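Local coordinates for protein ribosomal RNA methyltransferase, putative (Plasmodium falciparum, PDB 2PLW) that binds S-adenosylmethionine and probably transfers its methyl group to a uridine 2'-hydroxyl of ribosomal RNA through this FtsJ-like domain, at residues A[47-59]-A[63-75]. Numbering follows the deposited sequence.
Sequences YKNKIIGIDKKIM and PNVYFIQGEIGKD. With SAM (S-adenosylmethionine), chain C.
The ring of F67 has M59 over one face, CB 4.0 Å from the ring centroid in a CH-pi contact, and the backbone N of Q69 beyond the other; M59 SD adds an oblique Met-aromatic contact. A chi1 of 172° turns the F67 ring back over the neighbouring strand, where its CD1 lies 3.4 Å from G53 O. The Y66 ring meets I51 O at its edge and K50 CG obliquely, while one water joins its OH to K50 NZ.

The Q69 amide lies against I58 CG1, and its NE2 donates to K56 O at 2.8 Å with the acceptor close to the amide plane, tying the Q69 side chain to the backbone just after strand 49-55. The two parallel strands are joined by alternating backbone hydrogen bonds, from Y66 N to I51 O through to G70 N to D55 O. On the other face from F67 pack I52, I54 and I68, beta-branched residues that suit an extended strand and turn apolar branches to one another.

D55 ends its strand as in other Rossmann-fold methyltransferases: OD1 takes the O2' hydroxyl of S-adenosylmethionine (2.6 Å) and OD2 its O3' (2.7 Å), and K57 N closes an Asx turn on OD1 that holds the carboxylate. The I72 backbone reads the adenine edge, its N giving to adenine N1 (2.9 Å) and its O receiving adenine N6. K56 NZ and E71 OE2 form a long, weak salt bridge (3.5 Å).

Strand 66-69 edges the sheet, and 49-55 separates it from strand 24-29; helix 35-43 covers I51 and V65, helix 93-102 covers Y66 and I68.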
loop_
_atom_site.group_PDB
_atom_site.type_symbol
_atom_site.label_atom_id
_atom_site.label_comp_id
_atom_site.label_asym_id
_atom_site.label_seq_id
_atom_site.Cartn_x
_atom_site.Cartn_y
_atom_site.Cartn_z
ATOM N N TYR A 47 -4.091 3.430 20.492
ATOM C CA TYR A 47 -3.097 2.384 20.316
ATOM C C TYR A 47 -1.732 2.990 20.045
ATOM O O TYR A 47 -1.605 4.131 19.577
ATOM C CB TYR A 47 -3.448 1.497 19.115
ATOM C CG TYR A 47 -4.751 0.732 19.186
ATOM C CD1 TYR A 47 -5.330 0.229 18.029
ATOM C CD2 TYR A 47 -5.386 0.493 20.404
ATOM C CE1 TYR A 47 -6.528 -0.491 18.075
ATOM C CE2 TYR A 47 -6.580 -0.219 20.465
ATOM C CZ TYR A 47 -7.140 -0.710 19.299
ATOM O OH TYR A 47 -8.317 -1.419 19.360
ATOM N N LYS A 48 -0.704 2.209 20.322
ATOM C CA LYS A 48 0.639 2.607 19.942
ATOM C C LYS A 48 0.822 2.108 18.505
ATOM O O LYS A 48 0.596 0.921 18.236
ATOM C CB LYS A 48 1.634 1.945 20.887
ATOM C CG LYS A 48 3.054 2.005 20.413
ATOM C CD LYS A 48 3.996 1.355 21.404
ATOM C CE LYS A 48 5.419 1.348 20.833
ATOM N NZ LYS A 48 5.506 0.308 19.747
ATOM N N ASN A 49 1.215 3.009 17.597
ATOM C CA ASN A 49 1.483 2.647 16.199
ATOM C C ASN A 49 2.501 3.614 15.639
ATOM O O ASN A 49 2.744 4.649 16.246
ATOM C CB ASN A 49 0.199 2.781 15.355
ATOM C CG ASN A 49 -0.873 1.756 15.715
ATOM O OD1 ASN A 49 -1.782 2.059 16.500
ATOM N ND2 ASN A 49 -0.792 0.547 15.135
ATOM N N LYS A 50 3.104 3.276 14.495
ATOM C CA LYS A 50 3.787 4.256 13.649
ATOM C C LYS A 50 3.030 4.247 12.333
ATOM O O LYS A 50 2.809 3.184 11.754
ATOM C CB LYS A 50 5.225 3.858 13.358
ATOM C CG LYS A 50 6.232 4.327 14.354
ATOM C CD LYS A 50 7.628 3.819 13.986
ATOM C CE LYS A 50 8.684 4.425 14.919
ATOM N NZ LYS A 50 8.368 4.343 16.381
ATOM N N ILE A 51 2.605 5.423 11.900
ATOM C CA ILE A 51 1.893 5.583 10.635
ATOM C C ILE A 51 2.783 6.386 9.676
ATOM O O ILE A 51 3.197 7.496 9.999
ATOM C CB ILE A 51 0.532 6.270 10.856
ATOM C CG1 ILE A 51 -0.285 5.483 11.890
ATOM C CG2 ILE A 51 -0.252 6.351 9.555
ATOM C CD1 ILE A 51 -1.345 6.328 12.545
ATOM N N ILE A 52 3.087 5.800 8.519
ATOM C CA ILE A 52 3.961 6.424 7.513
ATOM C C ILE A 52 3.192 6.534 6.195
ATOM O O ILE A 52 2.545 5.589 5.766
ATOM C CB ILE A 52 5.280 5.616 7.290
ATOM C CG1 ILE A 52 5.983 5.325 8.626
ATOM C CG2 ILE A 52 6.210 6.370 6.326
ATOM C CD1 ILE A 52 6.901 4.139 8.579
ATOM N N GLY A 53 3.294 7.694 5.556
ATOM C CA GLY A 53 2.662 7.923 4.256
ATOM C C GLY A 53 3.729 8.199 3.231
ATOM O O GLY A 53 4.672 8.961 3.510
ATOM N N ILE A 54 3.555 7.645 2.033
ATOM C CA ILE A 54 4.485 7.940 0.940
ATOM C C ILE A 54 3.669 8.401 -0.248
ATOM O O ILE A 54 2.700 7.750 -0.600
ATOM C CB ILE A 54 5.323 6.712 0.530
ATOM C CG1 ILE A 54 6.370 6.407 1.610
ATOM C CG2 ILE A 54 6.127 7.045 -0.786
ATOM C CD1 ILE A 54 7.159 5.129 1.346
ATOM N N ASP A 55 4.054 9.506 -0.878
ATOM C CA ASP A 55 3.458 9.860 -2.182
ATOM C C ASP A 55 4.458 10.670 -2.969
ATOM O O ASP A 55 5.299 11.334 -2.382
ATOM C CB ASP A 55 2.185 10.694 -1.986
ATOM C CG ASP A 55 1.283 10.696 -3.183
ATOM O OD1 ASP A 55 1.639 11.266 -4.238
ATOM O OD2 ASP A 55 0.179 10.146 -3.071
ATOM N N LYS A 56 4.358 10.624 -4.296
ATOM C CA LYS A 56 5.213 11.496 -5.122
ATOM C C LYS A 56 4.801 12.971 -4.964
ATOM O O LYS A 56 5.622 13.853 -5.143
ATOM C CB LYS A 56 5.238 11.045 -6.590
ATOM C CG LYS A 56 3.899 11.059 -7.275
ATOM C CD LYS A 56 3.849 10.160 -8.539
ATOM C CE LYS A 56 4.741 10.694 -9.649
ATOM N NZ LYS A 56 4.465 9.968 -10.925
ATOM N N LYS A 57 3.542 13.207 -4.603
ATOM C CA LYS A 57 3.024 14.553 -4.308
ATOM C C LYS A 57 3.146 14.893 -2.816
ATOM O O LYS A 57 2.870 14.059 -1.946
ATOM C CB LYS A 57 1.557 14.666 -4.707
ATOM C CG LYS A 57 1.273 14.627 -6.203
ATOM C CD LYS A 57 -0.214 14.965 -6.467
ATOM C CE LYS A 57 -1.031 13.664 -6.633
ATOM N NZ LYS A 57 -2.505 13.740 -6.314
ATOM N N ILE A 58 3.509 16.135 -2.532
ATOM C CA ILE A 58 3.704 16.569 -1.156
ATOM C C ILE A 58 2.365 16.714 -0.455
ATOM O O ILE A 58 1.474 17.429 -0.932
ATOM C CB ILE A 58 4.537 17.879 -1.061
ATOM C CG1 ILE A 58 5.973 17.607 -1.510
ATOM C CG2 ILE A 58 4.630 18.343 0.400
ATOM C CD1 ILE A 58 6.711 18.819 -1.997
ATOM N N MET A 59 2.222 16.016 0.671
ATOM C CA MET A 59 0.977 16.023 1.405
ATOM C C MET A 59 1.106 17.081 2.498
ATOM O O MET A 59 2.185 17.268 3.057
ATOM C CB MET A 59 0.768 14.631 2.002
ATOM C CG MET A 59 -0.340 14.520 2.998
ATOM S SD MET A 59 -0.527 12.840 3.613
ATOM C CE MET A 59 0.638 12.837 4.980
ATOM N N PRO A 63 -0.709 15.656 12.066
ATOM C CA PRO A 63 -0.038 15.357 13.324
ATOM C C PRO A 63 0.049 13.841 13.557
ATOM O O PRO A 63 -0.920 13.112 13.307
ATOM C CB PRO A 63 -0.931 16.020 14.381
ATOM C CG PRO A 63 -1.647 17.146 13.652
ATOM C CD PRO A 63 -1.830 16.604 12.228
ATOM N N ASN A 64 1.225 13.402 14.001
ATOM C CA ASN A 64 1.501 11.999 14.336
ATOM C C ASN A 64 1.544 11.040 13.156
ATOM O O ASN A 64 1.374 9.831 13.325
ATOM C CB ASN A 64 0.527 11.515 15.419
ATOM C CG ASN A 64 0.546 12.423 16.651
ATOM O OD1 ASN A 64 -0.500 12.908 17.093
ATOM N ND2 ASN A 64 1.747 12.702 17.173
ATOM N N VAL A 65 1.765 11.595 11.970
ATOM C CA VAL A 65 2.009 10.805 10.777
ATOM C C VAL A 65 3.336 11.229 10.177
ATOM O O VAL A 65 3.598 12.441 10.047
ATOM C CB VAL A 65 0.893 11.020 9.748
ATOM C CG1 VAL A 65 1.221 10.258 8.418
ATOM C CG2 VAL A 65 -0.475 10.571 10.352
ATOM N N TYR A 66 4.158 10.247 9.804
ATOM C CA TYR A 66 5.433 10.535 9.138
ATOM C C TYR A 66 5.142 10.553 7.653
ATOM O O TYR A 66 4.521 9.620 7.140
ATOM C CB TYR A 66 6.453 9.441 9.395
ATOM C CG TYR A 66 6.822 9.220 10.835
ATOM C CD1 TYR A 66 7.884 9.904 11.408
ATOM C CD2 TYR A 66 6.128 8.295 11.620
ATOM C CE1 TYR A 66 8.244 9.681 12.736
ATOM C CE2 TYR A 66 6.477 8.088 12.960
ATOM C CZ TYR A 66 7.537 8.781 13.503
ATOM O OH TYR A 66 7.897 8.593 14.826
ATOM N N PHE A 67 5.569 11.595 6.953
ATOM C CA PHE A 67 5.385 11.612 5.518
ATOM C C PHE A 67 6.744 11.525 4.818
ATOM O O PHE A 67 7.747 12.089 5.291
ATOM C CB PHE A 67 4.620 12.869 5.065
ATOM C CG PHE A 67 4.578 13.030 3.568
ATOM C CD1 PHE A 67 3.806 12.176 2.797
ATOM C CD2 PHE A 67 5.310 14.032 2.947
ATOM C CE1 PHE A 67 3.760 12.328 1.417
ATOM C CE2 PHE A 67 5.280 14.194 1.556
ATOM C CZ PHE A 67 4.524 13.329 0.796
ATOM N N ILE A 68 6.762 10.811 3.696
ATOM C CA ILE A 68 7.963 10.703 2.864
ATOM C C ILE A 68 7.556 11.009 1.441
ATOM O O ILE A 68 6.720 10.316 0.866
ATOM C CB ILE A 68 8.615 9.295 2.956
ATOM C CG1 ILE A 68 9.141 9.050 4.381
ATOM C CG2 ILE A 68 9.701 9.144 1.865
ATOM C CD1 ILE A 68 9.567 7.582 4.649
ATOM N N GLN A 69 8.141 12.058 0.864
ATOM C CA GLN A 69 7.882 12.288 -0.539
ATOM C C GLN A 69 8.762 11.355 -1.376
ATOM O O GLN A 69 9.986 11.283 -1.194
ATOM C CB GLN A 69 8.094 13.747 -0.954
ATOM C CG GLN A 69 7.627 13.960 -2.375
ATOM C CD GLN A 69 7.967 15.339 -2.928
ATOM O OE1 GLN A 69 8.849 16.015 -2.418
ATOM N NE2 GLN A 69 7.258 15.751 -3.982
ATOM N N GLY A 70 8.136 10.632 -2.282
ATOM C CA GLY A 70 8.878 9.725 -3.158
ATOM C C GLY A 70 8.007 8.905 -4.070
ATOM O O GLY A 70 6.861 8.616 -3.757
ATOM N N GLU A 71 8.544 8.554 -5.230
ATOM C CA GLU A 71 7.812 7.716 -6.145
ATOM C C GLU A 71 8.324 6.277 -6.008
ATOM O O GLU A 71 9.479 5.989 -6.329
ATOM C CB GLU A 71 7.982 8.233 -7.581
ATOM C CG GLU A 71 7.337 7.331 -8.627
ATOM C CD GLU A 71 7.429 7.912 -10.033
ATOM O OE1 GLU A 71 8.147 8.915 -10.227
ATOM O OE2 GLU A 71 6.788 7.356 -10.934
ATOM N N ILE A 72 7.483 5.376 -5.502
ATOM C CA ILE A 72 7.913 3.988 -5.389
ATOM C C ILE A 72 8.189 3.435 -6.793
ATOM O O ILE A 72 7.436 3.696 -7.726
ATOM C CB ILE A 72 6.885 3.133 -4.599
ATOM C CG1 ILE A 72 6.760 3.689 -3.183
ATOM C CG2 ILE A 72 7.285 1.664 -4.629
ATOM C CD1 ILE A 72 8.031 3.589 -2.311
ATOM N N GLY A 73 9.296 2.726 -6.948
ATOM C CA GLY A 73 9.726 2.294 -8.274
ATOM C C GLY A 73 10.772 3.225 -8.864
ATOM O O GLY A 73 11.337 2.929 -9.912
ATOM N N LYS A 74 11.025 4.350 -8.197
ATOM C CA LYS A 74 12.021 5.333 -8.648
ATOM C C LYS A 74 12.927 5.855 -7.522
ATOM O O LYS A 74 14.161 5.749 -7.583
ATOM C CB LYS A 74 11.314 6.504 -9.345
ATOM C CG LYS A 74 12.221 7.655 -9.767
ATOM C CD LYS A 74 11.432 8.907 -10.069
ATOM C CE LYS A 74 12.334 10.047 -10.531
ATOM N NZ LYS A 74 13.456 10.338 -9.573
ATOM N N ASP A 75 12.299 6.436 -6.498
ATOM C CA ASP A 75 12.997 7.029 -5.348
ATOM C C ASP A 75 13.348 6.054 -4.224
ATOM O O ASP A 75 13.946 6.436 -3.230
ATOM C CB ASP A 75 12.165 8.185 -4.796
ATOM C CG ASP A 75 11.920 9.258 -5.834
ATOM O OD1 ASP A 75 12.916 9.682 -6.483
ATOM O OD2 ASP A 75 10.753 9.677 -6.001
HETATM N N SAM C . -5.522 7.049 -0.500
HETATM C CA SAM C . -5.365 8.527 -0.712
HETATM C C SAM C . -6.195 9.332 0.289
HETATM O O SAM C . -7.089 8.762 0.916
HETATM O OXT SAM C . -5.989 10.530 0.520
HETATM C CB SAM C . -5.756 8.878 -2.154
HETATM C CG SAM C . -4.682 8.329 -3.091
HETATM S SD SAM C . -4.726 8.978 -4.773
HETATM C CE SAM C . -6.226 8.155 -5.332
HETATM C "C5'" SAM C . -3.435 8.010 -5.599
HETATM C "C4'" SAM C . -2.048 8.568 -5.280
HETATM O "O4'" SAM C . -1.075 7.631 -5.752
HETATM C "C3'" SAM C . -1.705 9.927 -5.940
HETATM O "O3'" SAM C . -1.588 10.948 -4.972
HETATM C "C2'" SAM C . -0.368 9.673 -6.652
HETATM O "O2'" SAM C . 0.600 10.713 -6.571
HETATM C "C1'" SAM C . 0.109 8.402 -5.973
HETATM N N9 SAM C . 1.081 7.601 -6.718
HETATM C C8 SAM C . 0.984 7.089 -7.996
HETATM N N7 SAM C . 2.100 6.377 -8.260
HETATM C C5 SAM C . 2.897 6.429 -7.161
HETATM C C6 SAM C . 4.146 5.883 -6.857
HETATM N N6 SAM C . 4.804 5.141 -7.737
HETATM N N1 SAM C . 4.713 6.104 -5.628
HETATM C C2 SAM C . 4.068 6.864 -4.669
HETATM N N3 SAM C . 2.825 7.396 -4.958
HETATM C C4 SAM C . 2.267 7.192 -6.186
HETATM O O HOH W 1 6.697 6.894 16.394
HETATM O O HOH W 2 2.949 7.591 13.655
#